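Local coordinates for protein endo-b-1,4-glucanase (Nasutitermes takasagoensis, PDB 1KS8) that probably hydrolyses internal beta-1,4-glucosidic linkages in cellulose and related beta-glucans, as a family 9 glycosyl hydrolase built on an (alpha/alpha)6 fold, at residues S363-P366 against T371-W374; T234-Y239 against K266-Q271; K194-I199 against F205-D210. All coordinates share one frame; numbering follows the deposited sequence.

The three contacts follow one another along the chain in the order 3, 2, 1. Contacts 1 and 2 lie on opposite sides of the chain's centre, their own centres 49 Å apart. Contact 3 approaches both more closely, with nearest atoms about 12 Å from contact 1 and about 10 Å from contact 2. It also has the closest link to function: the side chain of Y206 is about 5 Å from that of E412, a predicted active-site residue, and D210 is seen to bind calcium, though no ion is bound to this chain here. In contact 1 the S364 side chain stands about 11 Å from that of D403, also predicted to be catalytic, whereas contact 2 ties helix 229-241 to the turn after helix 257-268 at the surface.

Contact 1. Residues S363-P366 against T371-W374; sequences SSCP and TCDW
The side chain of C372 lies against that of C365 and is joined to it by a disulfide, with SG of C372 2.0 Å from SG of C365. The chi3 of -81° makes this a left-handed disulfide, and CB of C365 lies 3.7 Å from CB of C372. The half-cystines reach the bridge differently: C365 keeps SG beside its own backbone N (chi1 -64°), whereas C372 swings SG away from its N (chi1 -167°) to meet the partner. CD of P366 is 4.1 Å from SG of C372, and CG of P366 rests 3.9 Å from the carbonyl O of T371. No hydrogen bond joins the two segments, so the covalent link is the main tie. The bridge closes a short loop, with four residues between the segments, joining the end of helix 361-364 to the start of helix 374-377. D373 is the N-cap of that second helix, and its OD2 accepts from N of N375. On the other segment, OG of S364 approaches SG of C372 only to 4.3 Å; this hydroxyl is hydrogen-bonded to O of R361 and NE1 of W127. Beyond the bridge, the carbonyl O of P366 is hydrogen-bonded to NH1 of R129, and the indole of W374 meets F377 edge-to-face.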
# COMPACT_ATOMS: atom_id res chain seq x y z
N SER A 363 8.90 -12.54 11.13
CA SER A 363 8.22 -12.70 12.41
C SER A 363 8.20 -14.15 12.90
O SER A 363 8.06 -14.40 14.09
CB SER A 363 6.78 -12.16 12.35
OG SER A 363 5.99 -12.88 11.43
N SER A 364 8.36 -15.10 11.99
CA SER A 364 8.34 -16.51 12.37
C SER A 364 9.64 -16.94 13.04
O SER A 364 9.68 -17.93 13.77
CB SER A 364 8.12 -17.39 11.14
OG SER A 364 9.30 -17.51 10.37
N CYS A 365 10.70 -16.19 12.79
CA CYS A 365 12.02 -16.54 13.30
C CYS A 365 12.36 -16.23 14.75
O CYS A 365 12.00 -15.19 15.28
CB CYS A 365 13.08 -15.88 12.44
SG CYS A 365 13.14 -16.44 10.72
N PRO A 366 13.07 -17.16 15.40
CA PRO A 366 13.47 -16.94 16.79
C PRO A 366 14.68 -16.01 16.66
O PRO A 366 15.16 -15.78 15.55
CB PRO A 366 13.86 -18.34 17.26
CG PRO A 366 14.44 -18.94 16.01
CD PRO A 366 13.44 -18.52 14.96
N THR A 371 18.93 -21.17 14.61
CA THR A 371 18.67 -21.25 13.19
C THR A 371 17.21 -20.96 12.84
O THR A 371 16.30 -21.32 13.58
CB THR A 371 18.98 -22.65 12.63
OG1 THR A 371 18.14 -23.62 13.26
CG2 THR A 371 20.42 -23.01 12.88
N CYS A 372 17.02 -20.28 11.71
CA CYS A 372 15.68 -20.04 11.20
C CYS A 372 15.74 -20.55 9.78
O CYS A 372 16.53 -20.06 8.97
CB CYS A 372 15.29 -18.56 11.18
SG CYS A 372 13.50 -18.43 10.89
N ASP A 373 14.94 -21.56 9.48
CA ASP A 373 14.93 -22.14 8.15
C ASP A 373 13.54 -22.69 7.85
O ASP A 373 12.57 -22.30 8.50
CB ASP A 373 15.99 -23.25 8.04
CG ASP A 373 15.80 -24.37 9.04
OD1 ASP A 373 16.71 -25.23 9.13
OD2 ASP A 373 14.76 -24.42 9.73
N TRP A 374 13.42 -23.57 6.86
CA TRP A 374 12.11 -24.11 6.53
C TRP A 374 11.50 -24.95 7.65
O TRP A 374 10.29 -25.18 7.65
CB TRP A 374 12.16 -24.89 5.22
CG TRP A 374 12.23 -23.98 4.03
CD1 TRP A 374 13.34 -23.61 3.33
CD2 TRP A 374 11.13 -23.27 3.45
NE1 TRP A 374 13.00 -22.70 2.35
CE2 TRP A 374 11.65 -22.48 2.40
CE3 TRP A 374 9.75 -23.22 3.72
CZ2 TRP A 374 10.84 -21.64 1.62
CZ3 TRP A 374 8.95 -22.39 2.94
CH2 TRP A 374 9.50 -21.61 1.90

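Contact 2. Residues T234-Y239 against K266-Q271; sequences TAESLY and KLTNKQ
E236 and K270 reach toward each other from opposite directions and meet in a salt bridge, NZ of K270 lying 2.9 Å from OE2 of E236. The ammonium group meets OE2 on its syn side but sits 31° out of the carboxylate plane. Its second bond is weak, NZ of K270 being 3.3 Å from OE1 of E236, which makes the pairing an uneven two-oxygen contact. The lysine chain is extended beyond CG, and this full reach also brings CE of K270 to 3.4 Å from OE2 of E236. From the helix end comes the methyl of T268: CG2 of T268 is 3.7 Å from OE2 of E236, an apolar neighbour beside the charged oxygen. That oxygen is further held by a hydrogen bond with OH of Y273, so OE2 has two polar partners, which probably limit the rotation of the carboxylate. In the (alpha/alpha)6 fold this joins helix 229-241 to the turn where helix 257-268 ends and helix 271-286 begins. The turn is shaped by local bonds. OG1 of T268 accepts from N of K270 at 3.2 Å with an N-H...O angle of 162°, forming an ST turn, and it also bonds back to O of L264. N269 leaves the helix with positive phi (67°), and K270 then stands at the N-cap of the next helix, from where its side chain is directed at E236. One turn along from E236, the Y239 ring meets Y273 edge-to-face and packs on V260 and L264 of helix 257-268, while its OH is hydrogen-bonded to OE1 of Q261. On the same helix as E236, A235 touches A219 of helix 212-226.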
# COMPACT_ATOMS: atom_id res chain seq x y z
N THR A 234 -4.25 17.47 -18.50
CA THR A 234 -3.79 16.17 -18.95
C THR A 234 -4.60 15.07 -18.27
O THR A 234 -5.07 14.14 -18.92
CB THR A 234 -2.29 15.97 -18.64
OG1 THR A 234 -1.51 16.90 -19.41
CG2 THR A 234 -1.85 14.55 -18.98
N ALA A 235 -4.77 15.18 -16.95
CA ALA A 235 -5.53 14.19 -16.20
C ALA A 235 -6.94 14.01 -16.77
O ALA A 235 -7.37 12.89 -17.04
CB ALA A 235 -5.61 14.59 -14.74
N GLU A 236 -7.65 15.12 -16.96
CA GLU A 236 -9.01 15.06 -17.48
C GLU A 236 -9.08 14.64 -18.94
O GLU A 236 -10.01 13.95 -19.34
CB GLU A 236 -9.71 16.41 -17.28
CG GLU A 236 -9.88 16.76 -15.81
CD GLU A 236 -10.90 17.86 -15.58
OE1 GLU A 236 -10.61 19.03 -15.92
OE2 GLU A 236 -11.99 17.55 -15.07
N SER A 237 -8.10 15.06 -19.74
CA SER A 237 -8.08 14.68 -21.15
C SER A 237 -7.89 13.17 -21.28
O SER A 237 -8.60 12.52 -22.05
CB SER A 237 -6.95 15.41 -21.88
OG SER A 237 -7.20 16.81 -21.95
N LEU A 238 -6.94 12.62 -20.53
CA LEU A 238 -6.69 11.19 -20.57
C LEU A 238 -7.85 10.41 -19.97
O LEU A 238 -8.19 9.32 -20.43
CB LEU A 238 -5.38 10.86 -19.83
CG LEU A 238 -4.06 11.17 -20.55
CD1 LEU A 238 -3.99 10.39 -21.85
CD2 LEU A 238 -3.94 12.65 -20.84
N TYR A 239 -8.48 10.98 -18.94
CA TYR A 239 -9.61 10.33 -18.30
C TYR A 239 -10.71 10.10 -19.34
O TYR A 239 -11.31 9.02 -19.40
CB TYR A 239 -10.14 11.19 -17.15
CG TYR A 239 -11.31 10.58 -16.38
CD1 TYR A 239 -12.60 10.60 -16.91
CD2 TYR A 239 -11.11 9.98 -15.14
CE1 TYR A 239 -13.67 10.03 -16.21
CE2 TYR A 239 -12.17 9.41 -14.44
CZ TYR A 239 -13.44 9.44 -14.98
OH TYR A 239 -14.49 8.87 -14.29
N LYS A 266 -12.70 15.89 -5.96
CA LYS A 266 -12.25 16.88 -4.98
C LYS A 266 -11.48 18.02 -5.63
O LYS A 266 -11.66 19.19 -5.27
CB LYS A 266 -11.37 16.21 -3.92
CG LYS A 266 -10.90 17.16 -2.82
CD LYS A 266 -10.08 16.43 -1.77
CE LYS A 266 -9.77 17.33 -0.59
NZ LYS A 266 -9.00 18.54 -0.99
N LEU A 267 -10.63 17.69 -6.59
CA LEU A 267 -9.80 18.68 -7.27
C LEU A 267 -10.54 19.59 -8.25
O LEU A 267 -10.14 20.73 -8.47
CB LEU A 267 -8.66 17.98 -8.02
CG LEU A 267 -7.66 17.19 -7.17
CD1 LEU A 267 -6.66 16.49 -8.08
CD2 LEU A 267 -6.94 18.12 -6.20
N THR A 268 -11.62 19.08 -8.85
CA THR A 268 -12.38 19.85 -9.83
C THR A 268 -13.78 20.25 -9.36
O THR A 268 -14.37 21.19 -9.90
CB THR A 268 -12.54 19.07 -11.14
OG1 THR A 268 -13.38 17.93 -10.91
CG2 THR A 268 -11.18 18.60 -11.65
N ASN A 269 -14.30 19.54 -8.37
CA ASN A 269 -15.64 19.80 -7.83
C ASN A 269 -16.70 19.47 -8.88
O ASN A 269 -17.87 19.83 -8.71
CB ASN A 269 -15.77 21.26 -7.40
CG ASN A 269 -16.93 21.49 -6.45
OD1 ASN A 269 -17.47 22.59 -6.36
ND2 ASN A 269 -17.31 20.45 -5.71
N LYS A 270 -16.31 18.79 -9.95
CA LYS A 270 -17.25 18.44 -11.01
C LYS A 270 -18.20 17.33 -10.60
O LYS A 270 -17.79 16.31 -10.04
CB LYS A 270 -16.50 18.03 -12.28
CG LYS A 270 -15.78 19.18 -12.97
CD LYS A 270 -15.15 18.72 -14.27
CE LYS A 270 -14.43 19.86 -14.97
NZ LYS A 270 -13.88 19.43 -16.28
N GLN A 271 -19.49 17.53 -10.89
CA GLN A 271 -20.52 16.57 -10.53
C GLN A 271 -20.36 15.20 -11.18
O GLN A 271 -20.67 14.18 -10.56
CB GLN A 271 -21.91 17.13 -10.87
CG GLN A 271 -23.05 16.21 -10.47
CD GLN A 271 -23.16 16.02 -8.97
OE1 GLN A 271 -23.37 14.91 -8.48
NE2 GLN A 271 -23.02 17.11 -8.23

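Contact 3. Residues K194-I199 against F205-D210; sequences KYSDSI and FYASAD
OG of S208 is held by two groups: the backbone N of S196 donates to OG of S208 over 3.2 Å along a nearly straight path, and OD2 of D150 is its strongest partner. The return bond runs from N of S208 to OG of S196, 2.9 Å long with an N-H...O angle of 165°. Each serine hydroxyl thus takes up the backbone N-H of the other, a reciprocal pair that sets the two segments in register at S196 and S208. S196 can make its half because OG lies between its own backbone N and carbonyl carbon (chi1 58°). One step away, OH of Y195 donates to the carbonyl O of Y206 at 2.6 Å; the C=O...O angle is 136°, the donor is tilted out of the carbonyl plane, and the oxygen lies at the edge of the Y195 ring. At the other end K194 packs tightly on the serine, CB of K194 being 3.5 Å from CB of S208. The extended chain of K194 takes its NZ to within 2.7 Å of a water O, which donates to O of A209 at 2.7 Å and to O of S208 at 3.2 Å. The 205-210 loop carries D210, seen to bind calcium although no ion is bound here, and paired with R212. It also carries Y206, whose OH bonds to D54 and whose ring meets W253 edge-to-face. In the fold, D150 of helix 149-165 binds both S208 and N of Y195, Y195 meets F63 of helix 62-78, I199 packs on strand 139-142, and beyond D210 the chain turns into helix 212-226.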
# COMPACT_ATOMS: atom_id res chain seq x y z
N LYS A 194 3.56 -1.49 -20.35
CA LYS A 194 3.29 -2.17 -19.09
C LYS A 194 4.64 -2.52 -18.46
O LYS A 194 5.48 -3.14 -19.12
CB LYS A 194 2.52 -3.47 -19.33
CG LYS A 194 1.17 -3.31 -20.02
CD LYS A 194 0.57 -4.67 -20.32
CE LYS A 194 -0.75 -4.55 -21.06
NZ LYS A 194 -1.31 -5.89 -21.40
N TYR A 195 4.85 -2.15 -17.20
CA TYR A 195 6.14 -2.43 -16.58
C TYR A 195 6.46 -3.92 -16.47
O TYR A 195 7.63 -4.29 -16.53
CB TYR A 195 6.23 -1.79 -15.18
CG TYR A 195 5.85 -2.70 -14.03
CD1 TYR A 195 4.51 -3.00 -13.76
CD2 TYR A 195 6.83 -3.30 -13.24
CE1 TYR A 195 4.16 -3.85 -12.72
CE2 TYR A 195 6.49 -4.15 -12.19
CZ TYR A 195 5.15 -4.43 -11.94
OH TYR A 195 4.82 -5.28 -10.91
N SER A 196 5.45 -4.78 -16.33
CA SER A 196 5.72 -6.21 -16.22
C SER A 196 6.09 -6.87 -17.54
O SER A 196 6.41 -8.06 -17.58
CB SER A 196 4.55 -6.94 -15.55
OG SER A 196 3.33 -6.76 -16.23
N ASP A 197 6.05 -6.10 -18.63
CA ASP A 197 6.46 -6.61 -19.93
C ASP A 197 7.96 -6.30 -20.04
O ASP A 197 8.67 -6.87 -20.87
CB ASP A 197 5.72 -5.91 -21.08
CG ASP A 197 4.32 -6.47 -21.30
OD1 ASP A 197 4.03 -7.58 -20.81
OD2 ASP A 197 3.52 -5.80 -21.98
N SER A 198 8.43 -5.39 -19.19
CA SER A 198 9.83 -4.99 -19.15
C SER A 198 10.53 -5.77 -18.02
O SER A 198 11.52 -6.45 -18.25
CB SER A 198 9.95 -3.49 -18.92
OG SER A 198 9.38 -2.78 -20.01
N ILE A 199 10.00 -5.64 -16.81
CA ILE A 199 10.54 -6.37 -15.67
C ILE A 199 9.68 -7.63 -15.66
O ILE A 199 8.69 -7.73 -14.94
CB ILE A 199 10.36 -5.58 -14.36
CG1 ILE A 199 11.15 -4.26 -14.45
CG2 ILE A 199 10.84 -6.41 -13.17
CD1 ILE A 199 11.05 -3.38 -13.22
N PHE A 205 3.79 -12.06 -10.29
CA PHE A 205 3.62 -11.65 -8.90
C PHE A 205 2.75 -10.40 -8.79
O PHE A 205 1.82 -10.35 -7.98
CB PHE A 205 4.99 -11.42 -8.26
CG PHE A 205 5.86 -12.64 -8.26
CD1 PHE A 205 5.59 -13.71 -7.41
CD2 PHE A 205 6.94 -12.75 -9.14
CE1 PHE A 205 6.36 -14.87 -7.44
CE2 PHE A 205 7.72 -13.90 -9.18
CZ PHE A 205 7.43 -14.96 -8.32
N TYR A 206 3.07 -9.40 -9.60
CA TYR A 206 2.32 -8.14 -9.63
C TYR A 206 2.20 -7.68 -11.07
O TYR A 206 2.71 -6.63 -11.46
CB TYR A 206 3.03 -7.09 -8.77
CG TYR A 206 2.84 -7.32 -7.29
CD1 TYR A 206 1.65 -6.98 -6.66
CD2 TYR A 206 3.84 -7.93 -6.53
CE1 TYR A 206 1.44 -7.24 -5.31
CE2 TYR A 206 3.64 -8.20 -5.18
CZ TYR A 206 2.45 -7.85 -4.57
OH TYR A 206 2.26 -8.10 -3.23
N ALA A 207 1.51 -8.48 -11.87
CA ALA A 207 1.33 -8.19 -13.29
C ALA A 207 0.57 -6.91 -13.59
O ALA A 207 -0.37 -6.54 -12.88
CB ALA A 207 0.64 -9.37 -13.97
N SER A 208 0.99 -6.24 -14.66
CA SER A 208 0.34 -5.02 -15.11
C SER A 208 -1.05 -5.37 -15.61
O SER A 208 -1.26 -6.44 -16.19
CB SER A 208 1.12 -4.39 -16.27
OG SER A 208 2.41 -3.95 -15.89
N ALA A 209 -2.01 -4.48 -15.38
CA ALA A 209 -3.37 -4.67 -15.84
C ALA A 209 -3.50 -3.73 -17.04
O ALA A 209 -3.14 -4.09 -18.16
CB ALA A 209 -4.37 -4.29 -14.76
N ASP A 210 -4.00 -2.53 -16.79
CA ASP A 210 -4.13 -1.52 -17.83
C ASP A 210 -3.50 -0.26 -17.25
O ASP A 210 -4.11 0.44 -16.45
CB ASP A 210 -5.61 -1.28 -18.17
CG ASP A 210 -5.80 -0.39 -19.38
OD1 ASP A 210 -6.86 -0.49 -20.03
OD2 ASP A 210 -4.89 0.42 -19.67
O HOH W 1 -2.52 -6.52 -19.08